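Local coordinates for protein putative cytochrome P450 hydroxylase (Chondromyces apiculatus DSM 436, PDB 6GMF) that binds heme and probably acts as a cytochrome P450 monooxygenase that oxidises terpenes, at residues L361-G365 against T393-A397; E144-V148 against E202-S206; F20-R24 against L307-R313. All coordinates share one frame; numbering follows the deposited sequence.

Interaction 1 (L361-G365 against T393-A397); sequences LARLG and TVASA
R363, at the end of helix 346-363, lies along the C-terminal tail T393-A397, while the backbone next to it forms a single antiparallel beta bridge, L364 with V394. This helix corresponds to the L helix of the P450 fold. Two flanking bonds mark L364 and V394 as a non-hydrogen-bonded pair: A395 N donates to R363 O at 2.8 Å, and G365 N to T393 O at 3.0 Å. L364 CA adds a CA-H...O contact to T393 O.

The R363 side chain leaves the helix with CB 3.4 Å from A395 O, and CG keeps beside that oxygen. CD lies equally near A395 O and A397 CA. The chain bends at chi3 (65°), and NE then donates to A395 O over 2.9 Å, nearly straight at 171°. The oxygen lies in the guanidinium plane and NE in the carbonyl plane, a coplanarity that fixes the rotation of the group. Over one face stands A397 N, 3.3 Å from R363 CZ; as two donors, A397 N and the guanidinium nitrogens form no hydrogen bond. The far nitrogens face helix 107-119: NH2 makes a salt bridge with D119 and NH1 a hydrogen bond to H115 O. One arginine thus joins the chain end to two helices. The outermost touch, A397 CB to R363 NH1 at 3.5 Å, involves a poorly ordered residue.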
loop_
_atom_site.group_PDB
_atom_site.type_symbol
_atom_site.label_atom_id
_atom_site.label_comp_id
_atom_site.label_asym_id
_atom_site.label_seq_id
_atom_site.Cartn_x
_atom_site.Cartn_y
_atom_site.Cartn_z
ATOM N N LEU A 361 -2.581 -3.032 -20.946
ATOM C CA LEU A 361 -3.645 -3.794 -21.578
ATOM C C LEU A 361 -3.763 -3.362 -23.034
ATOM O O LEU A 361 -4.063 -4.210 -23.878
ATOM C CB LEU A 361 -4.971 -3.576 -20.845
ATOM C CG LEU A 361 -5.107 -4.261 -19.488
ATOM C CD1 LEU A 361 -6.530 -4.182 -18.953
ATOM C CD2 LEU A 361 -4.636 -5.691 -19.536
ATOM N N ALA A 362 -3.599 -2.054 -23.306
ATOM C CA ALA A 362 -3.751 -1.524 -24.683
ATOM C C ALA A 362 -2.573 -1.967 -25.554
ATOM O O ALA A 362 -2.744 -2.356 -26.691
ATOM C CB ALA A 362 -3.852 -0.033 -24.658
ATOM N N ARG A 363 -1.352 -1.901 -25.020
ATOM C CA ARG A 363 -0.169 -2.103 -25.839
ATOM C C ARG A 363 0.305 -3.553 -25.892
ATOM O O ARG A 363 1.009 -3.907 -26.809
ATOM C CB ARG A 363 0.926 -1.165 -25.350
ATOM C CG ARG A 363 0.594 0.278 -25.670
ATOM C CD ARG A 363 1.697 1.206 -25.251
ATOM N NE ARG A 363 2.926 0.984 -25.997
ATOM C CZ ARG A 363 4.098 1.502 -25.654
ATOM N NH1 ARG A 363 4.169 2.382 -24.667
ATOM N NH2 ARG A 363 5.185 1.139 -26.311
ATOM N N LEU A 364 -0.019 -4.383 -24.901
ATOM C CA LEU A 364 0.448 -5.763 -24.916
ATOM C C LEU A 364 -0.649 -6.629 -25.536
ATOM O O LEU A 364 -1.818 -6.429 -25.223
ATOM C CB LEU A 364 0.751 -6.245 -23.494
ATOM C CG LEU A 364 2.153 -5.990 -22.940
ATOM C CD1 LEU A 364 2.608 -4.563 -23.141
ATOM C CD2 LEU A 364 2.224 -6.356 -21.466
ATOM N N GLY A 365 -0.251 -7.595 -26.374
ATOM C CA GLY A 365 -1.163 -8.601 -26.926
ATOM C C GLY A 365 -1.574 -9.565 -25.841
ATOM O O GLY A 365 -1.814 -9.140 -24.715
ATOM N N THR A 393 3.808 -9.696 -26.183
ATOM C CA THR A 393 4.341 -8.916 -27.292
ATOM C C THR A 393 3.886 -7.466 -27.170
ATOM O O THR A 393 2.698 -7.227 -27.041
ATOM C CB THR A 393 3.771 -9.363 -28.652
ATOM O OG1 THR A 393 2.341 -9.292 -28.622
ATOM C CG2 THR A 393 4.161 -10.764 -29.053
ATOM N N VAL A 394 4.813 -6.521 -27.345
ATOM C CA VAL A 394 4.479 -5.114 -27.261
ATOM C C VAL A 394 4.066 -4.590 -28.643
ATOM O O VAL A 394 4.614 -5.000 -29.675
ATOM C CB VAL A 394 5.658 -4.313 -26.684
ATOM C CG1 VAL A 394 5.259 -2.888 -26.345
ATOM C CG2 VAL A 394 6.248 -5.012 -25.471
ATOM N N ALA A 395 3.064 -3.701 -28.640
ATOM C CA ALA A 395 2.763 -2.771 -29.735
ATOM C C ALA A 395 3.145 -1.351 -29.283
ATOM O O ALA A 395 2.773 -0.930 -28.188
ATOM C CB ALA A 395 1.303 -2.872 -30.113
ATOM N N SER A 396 3.902 -0.632 -30.124
ATOM C CA SER A 396 4.428 0.702 -29.799
ATOM C C SER A 396 3.288 1.649 -29.378
ATOM O O SER A 396 2.103 1.407 -29.678
ATOM C CB SER A 396 5.255 1.276 -30.938
ATOM O OG SER A 396 4.462 1.540 -32.088
ATOM N N ALA A 397 3.668 2.717 -28.660
ATOM C CA ALA A 397 2.735 3.641 -27.987
ATOM C C ALA A 397 1.835 4.310 -29.027
ATOM O O ALA A 397 0.694 4.641 -28.726
ATOM C CB ALA A 397 3.494 4.671 -27.179
#

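Interaction 2 (E144-V148 against E202-S206); sequences EMLGV and EDLIS
M145 and L204 meet where helix 136-145 ends in a Schellman motif against the capped start of helix 204-210, the positions of the E and H helices in the P450 fold. M145 O accepts from L204 N at 2.8 Å (N-H...O 163°), so a carbonyl from the last turn of one helix takes an N-H from the first turn of the other. Beside this bond the M145 chain bends at chi3 (53°) and brings CE to L204 CD2 at 3.3 Å, closer than usual for two carbons, so the exact closeness is doubtful. L146 CD2 touches L204 CB at 4.0 Å and I205 CD1 at 4.1 Å.

The next shell sets the two helix ends. G147 turns with positive phi and its N bonds back to E144 O; a CB there would run into D203 CB, which already packs on G147 CA at 3.8 Å. D203 is the N-cap, its OD2 accepting S206 N from above the carboxylate plane, and its OD1 also pairs with R196 in a salt bridge. Farther out, F98 covers M145 and L204, while F189 and A227 cover L146 and I205. The M145 side chain is about 6 Å from the heme, making this packing part of its wider surroundings. S206 OG donates to D203 OD1 at 2.7 Å, on the syn side and 30° out of the carboxylate plane.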
loop_
_atom_site.group_PDB
_atom_site.type_symbol
_atom_site.label_atom_id
_atom_site.label_comp_id
_atom_site.label_asym_id
_atom_site.label_seq_id
_atom_site.Cartn_x
_atom_site.Cartn_y
_atom_site.Cartn_z
ATOM N N GLU A 144 9.027 12.393 -8.387
ATOM C CA GLU A 144 8.692 13.625 -9.124
ATOM C C GLU A 144 7.830 14.525 -8.244
ATOM O O GLU A 144 8.039 15.759 -8.223
ATOM C CB GLU A 144 8.026 13.284 -10.453
ATOM C CG GLU A 144 9.079 12.736 -11.389
ATOM C CD GLU A 144 8.696 12.540 -12.828
ATOM O OE1 GLU A 144 7.600 13.057 -13.254
ATOM O OE2 GLU A 144 9.498 11.848 -13.515
ATOM N N MET A 145 6.878 13.936 -7.516
ATOM C CA MET A 145 6.004 14.732 -6.645
ATOM C C MET A 145 6.806 15.431 -5.552
ATOM O O MET A 145 6.536 16.598 -5.203
ATOM C CB MET A 145 4.934 13.866 -5.993
ATOM C CG MET A 145 3.863 13.510 -6.948
ATOM S SD MET A 145 2.558 12.600 -6.083
ATOM C CE MET A 145 2.177 13.680 -4.718
ATOM N N LEU A 146 7.825 14.752 -5.045
ATOM C CA LEU A 146 8.697 15.342 -4.027
ATOM C C LEU A 146 9.797 16.265 -4.574
ATOM O O LEU A 146 10.606 16.783 -3.798
ATOM C CB LEU A 146 9.335 14.195 -3.250
ATOM C CG LEU A 146 8.398 13.467 -2.299
ATOM C CD1 LEU A 146 9.051 12.191 -1.817
ATOM C CD2 LEU A 146 8.003 14.350 -1.120
ATOM N N GLY A 147 9.891 16.456 -5.878
ATOM C CA GLY A 147 10.845 17.374 -6.414
ATOM C C GLY A 147 12.281 16.878 -6.344
ATOM O O GLY A 147 13.204 17.686 -6.250
ATOM N N VAL A 148 12.497 15.563 -6.432
ATOM C CA VAL A 148 13.866 14.999 -6.390
ATOM C C VAL A 148 14.639 15.457 -7.639
ATOM O O VAL A 148 14.121 15.388 -8.712
ATOM C CB VAL A 148 13.824 13.465 -6.296
ATOM C CG1 VAL A 148 15.209 12.862 -6.421
ATOM C CG2 VAL A 148 13.193 12.980 -5.004
ATOM N N GLU A 202 6.748 23.871 -7.228
ATOM C CA GLU A 202 5.388 23.311 -7.237
ATOM C C GLU A 202 5.349 21.932 -6.549
ATOM O O GLU A 202 4.282 21.321 -6.443
ATOM C CB GLU A 202 4.867 23.230 -8.674
ATOM C CG GLU A 202 4.520 24.586 -9.293
ATOM N N ASP A 203 6.481 21.501 -5.997
ATOM C CA ASP A 203 6.661 20.150 -5.464
ATOM C C ASP A 203 6.057 20.052 -4.060
ATOM O O ASP A 203 5.726 21.066 -3.375
ATOM C CB ASP A 203 8.153 19.832 -5.324
ATOM C CG ASP A 203 8.799 20.758 -4.310
ATOM O OD1 ASP A 203 9.098 21.907 -4.682
ATOM O OD2 ASP A 203 8.954 20.363 -3.153
ATOM N N LEU A 204 5.963 18.816 -3.583
ATOM C CA LEU A 204 5.322 18.519 -2.320
ATOM C C LEU A 204 6.095 19.099 -1.133
ATOM O O LEU A 204 5.484 19.492 -0.100
ATOM C CB LEU A 204 5.254 16.998 -2.190
ATOM C CG LEU A 204 3.940 16.342 -1.850
ATOM C CD1 LEU A 204 2.737 16.993 -2.503
ATOM C CD2 LEU A 204 4.051 14.869 -2.212
ATOM N N ILE A 205 7.418 19.153 -1.210
ATOM C CA ILE A 205 8.174 19.728 -0.070
ATOM C C ILE A 205 7.798 21.205 0.078
ATOM O O ILE A 205 7.540 21.663 1.190
ATOM C CB ILE A 205 9.690 19.545 -0.176
ATOM C CG1 ILE A 205 10.065 18.061 -0.272
ATOM C CG2 ILE A 205 10.363 20.246 1.012
ATOM C CD1 ILE A 205 9.852 17.272 1.018
ATOM N N SER A 206 7.768 21.918 -1.044
ATOM C CA SER A 206 7.387 23.345 -1.060
ATOM C C SER A 206 5.982 23.522 -0.494
ATOM O O SER A 206 5.756 24.429 0.329
ATOM C CB SER A 206 7.445 23.928 -2.432
ATOM O OG SER A 206 8.771 23.916 -2.933
#

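Interaction 3 (F20-R24 against L307-R313); sequences FAELR and LLASANR
R24 and S310 make the direct polar link between helices 16-26 and 308-312, the latter at the K' position of the P450 fold; their short segments cross at -77° with axes 10.0 Å apart. R24 NH1 donates to S310 OG at 3.0 Å and 161°, with the oxygen close to the guanidinium plane. With chi1 at -176°, S310 OG lies opposite the backbone N, within reach of R24 NH1; it also bonds to G41 O. One guanidinium face lies against F20 O and A21 CA of its own helix, the other against R313 O. A water donates to R313 O at 2.8 Å and accepts a weak bond from R24 NH2. A leucine in place of R24 would probably leave S310 OG without this donor and break the water bridge.

The apolar contacts lie beside it. The F20 ring brings CE2 to A309 CB at 3.8 Å and CD1 to L307 CD1 at 4.0 Å, and F20 CB rests on S310. L23 CD2 meets L307 CD1 at 3.6 Å.

Strand 303-306 runs directly into helix 308-312, L307 bonds by its backbone to V40 at the end of strand 38-40, and helix 43-51 packs on L308 and A311.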
loop_
_atom_site.group_PDB
_atom_site.type_symbol
_atom_site.label_atom_id
_atom_site.label_comp_id
_atom_site.label_asym_id
_atom_site.label_seq_id
_atom_site.Cartn_x
_atom_site.Cartn_y
_atom_site.Cartn_z
ATOM N N PHE A 20 -7.703 -17.484 6.743
ATOM C CA PHE A 20 -8.648 -16.437 7.104
ATOM C C PHE A 20 -10.060 -17.025 7.224
ATOM O O PHE A 20 -10.806 -16.677 8.097
ATOM C CB PHE A 20 -8.604 -15.256 6.129
ATOM C CG PHE A 20 -7.268 -14.535 6.053
ATOM C CD1 PHE A 20 -6.349 -14.541 7.101
ATOM C CD2 PHE A 20 -6.950 -13.806 4.923
ATOM C CE1 PHE A 20 -5.165 -13.829 7.014
ATOM C CE2 PHE A 20 -5.760 -13.112 4.831
ATOM C CZ PHE A 20 -4.876 -13.102 5.890
ATOM N N ALA A 21 -10.439 -17.891 6.278
ATOM C CA ALA A 21 -11.746 -18.466 6.299
ATOM C C ALA A 21 -11.922 -19.346 7.533
ATOM O O ALA A 21 -12.970 -19.322 8.107
ATOM C CB ALA A 21 -11.951 -19.274 5.052
ATOM N N GLU A 22 -10.868 -20.078 7.895
ATOM C CA GLU A 22 -10.943 -20.947 9.055
ATOM C C GLU A 22 -11.109 -20.088 10.311
ATOM O O GLU A 22 -11.943 -20.388 11.169
ATOM C CB GLU A 22 -9.732 -21.867 9.130
ATOM C CG GLU A 22 -9.814 -22.867 10.276
ATOM C CD GLU A 22 -10.881 -23.950 10.185
ATOM O OE1 GLU A 22 -11.886 -23.804 9.423
ATOM O OE2 GLU A 22 -10.724 -24.938 10.933
ATOM N N LEU A 23 -10.363 -18.981 10.381
ATOM C CA LEU A 23 -10.447 -18.072 11.515
ATOM C C LEU A 23 -11.865 -17.499 11.621
ATOM O O LEU A 23 -12.467 -17.514 12.696
ATOM C CB LEU A 23 -9.432 -16.937 11.364
ATOM C CG LEU A 23 -9.551 -15.825 12.401
ATOM C CD1 LEU A 23 -9.323 -16.375 13.805
ATOM C CD2 LEU A 23 -8.572 -14.716 12.108
ATOM N N ARG A 24 -12.399 -16.962 10.512
ATOM C CA ARG A 24 -13.706 -16.369 10.555
ATOM C C ARG A 24 -14.738 -17.393 11.058
ATOM O O ARG A 24 -15.655 -17.002 11.773
ATOM C CB ARG A 24 -14.138 -15.761 9.219
ATOM C CG ARG A 24 -13.264 -14.616 8.737
ATOM C CD ARG A 24 -13.936 -13.906 7.572
ATOM N NE ARG A 24 -14.188 -14.791 6.447
ATOM C CZ ARG A 24 -13.288 -15.179 5.554
ATOM N NH1 ARG A 24 -12.072 -14.649 5.500
ATOM N NH2 ARG A 24 -13.615 -16.154 4.714
ATOM N N LEU A 307 -7.492 -7.738 10.017
ATOM C CA LEU A 307 -7.094 -8.449 8.809
ATOM C C LEU A 307 -7.961 -7.914 7.673
ATOM O O LEU A 307 -9.049 -8.441 7.449
ATOM C CB LEU A 307 -7.323 -9.945 8.982
ATOM C CG LEU A 307 -6.532 -10.601 10.129
ATOM C CD1 LEU A 307 -6.894 -12.076 10.242
ATOM C CD2 LEU A 307 -5.049 -10.461 9.930
ATOM N N LEU A 308 -7.512 -6.810 7.080
ATOM C CA LEU A 308 -8.243 -6.193 5.954
ATOM C C LEU A 308 -8.559 -7.248 4.875
ATOM O O LEU A 308 -9.676 -7.218 4.291
ATOM C CB LEU A 308 -7.394 -5.074 5.353
ATOM C CG LEU A 308 -6.963 -3.984 6.324
ATOM C CD1 LEU A 308 -6.213 -2.939 5.555
ATOM C CD2 LEU A 308 -8.126 -3.394 7.068
ATOM N N ALA A 309 -7.606 -8.136 4.601
ATOM C CA ALA A 309 -7.758 -9.067 3.480
ATOM C C ALA A 309 -8.859 -10.065 3.854
ATOM O O ALA A 309 -9.592 -10.516 2.995
ATOM C CB ALA A 309 -6.463 -9.775 3.234
ATOM N N SER A 310 -8.880 -10.491 5.123
ATOM C CA SER A 310 -9.938 -11.397 5.616
ATOM C C SER A 310 -11.330 -10.771 5.501
ATOM O O SER A 310 -12.297 -11.410 5.073
ATOM C CB SER A 310 -9.684 -11.822 7.011
ATOM O OG SER A 310 -10.677 -12.777 7.415
ATOM N N ALA A 311 -11.458 -9.523 5.951
ATOM C CA ALA A 311 -12.693 -8.745 5.873
ATOM C C ALA A 311 -13.142 -8.685 4.404
ATOM O O ALA A 311 -14.337 -8.872 4.089
ATOM C CB ALA A 311 -12.455 -7.353 6.421
ATOM N N ASN A 312 -12.176 -8.493 3.495
ATOM C CA ASN A 312 -12.492 -8.296 2.049
ATOM C C ASN A 312 -12.882 -9.619 1.400
ATOM O O ASN A 312 -13.417 -9.627 0.292
ATOM C CB ASN A 312 -11.330 -7.640 1.317
ATOM C CG ASN A 312 -11.177 -6.192 1.703
ATOM O OD1 ASN A 312 -12.137 -5.600 2.195
ATOM N ND2 ASN A 312 -10.017 -5.607 1.410
ATOM N N ARG A 313 -12.607 -10.744 2.058
ATOM C CA ARG A 313 -13.062 -12.039 1.560
ATOM C C ARG A 313 -14.117 -12.684 2.463
ATOM O O ARG A 313 -14.281 -13.914 2.456
ATOM C CB ARG A 313 -11.843 -12.905 1.322
ATOM C CG ARG A 313 -11.074 -12.459 0.095
ATOM C CD ARG A 313 -10.806 -13.659 -0.754
ATOM N NE ARG A 313 -9.739 -13.474 -1.684
ATOM C CZ ARG A 313 -9.123 -14.476 -2.279
ATOM N NH1 ARG A 313 -9.510 -15.737 -2.046
ATOM N NH2 ARG A 313 -8.118 -14.219 -3.068
HETATM O O HOH W 1 -13.014 -16.311 1.761
#

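Overall arrangement
The three contacts are separate, and no two touch. The centres of interactions 1 and 2 lie about 31 Å apart. Those of interactions 1 and 3 are about 36 Å apart, and those of interactions 2 and 3 about 38 Å, on opposite sides of the chain's centre. Interaction 3 ties helix 16-26, near the N terminus, to helix 308-312; interaction 2 is nested within that loop, and interaction 1 follows on helix 346-363. M145 of interaction 2 lies near the heme; in interaction 3, L308, pointing away from 20-24, touches it. Interactions 1 and 3 thus bring both terminal regions onto the fold, the C-terminal tail against helix 346-363 and the N-terminal region beside the mixed sheet.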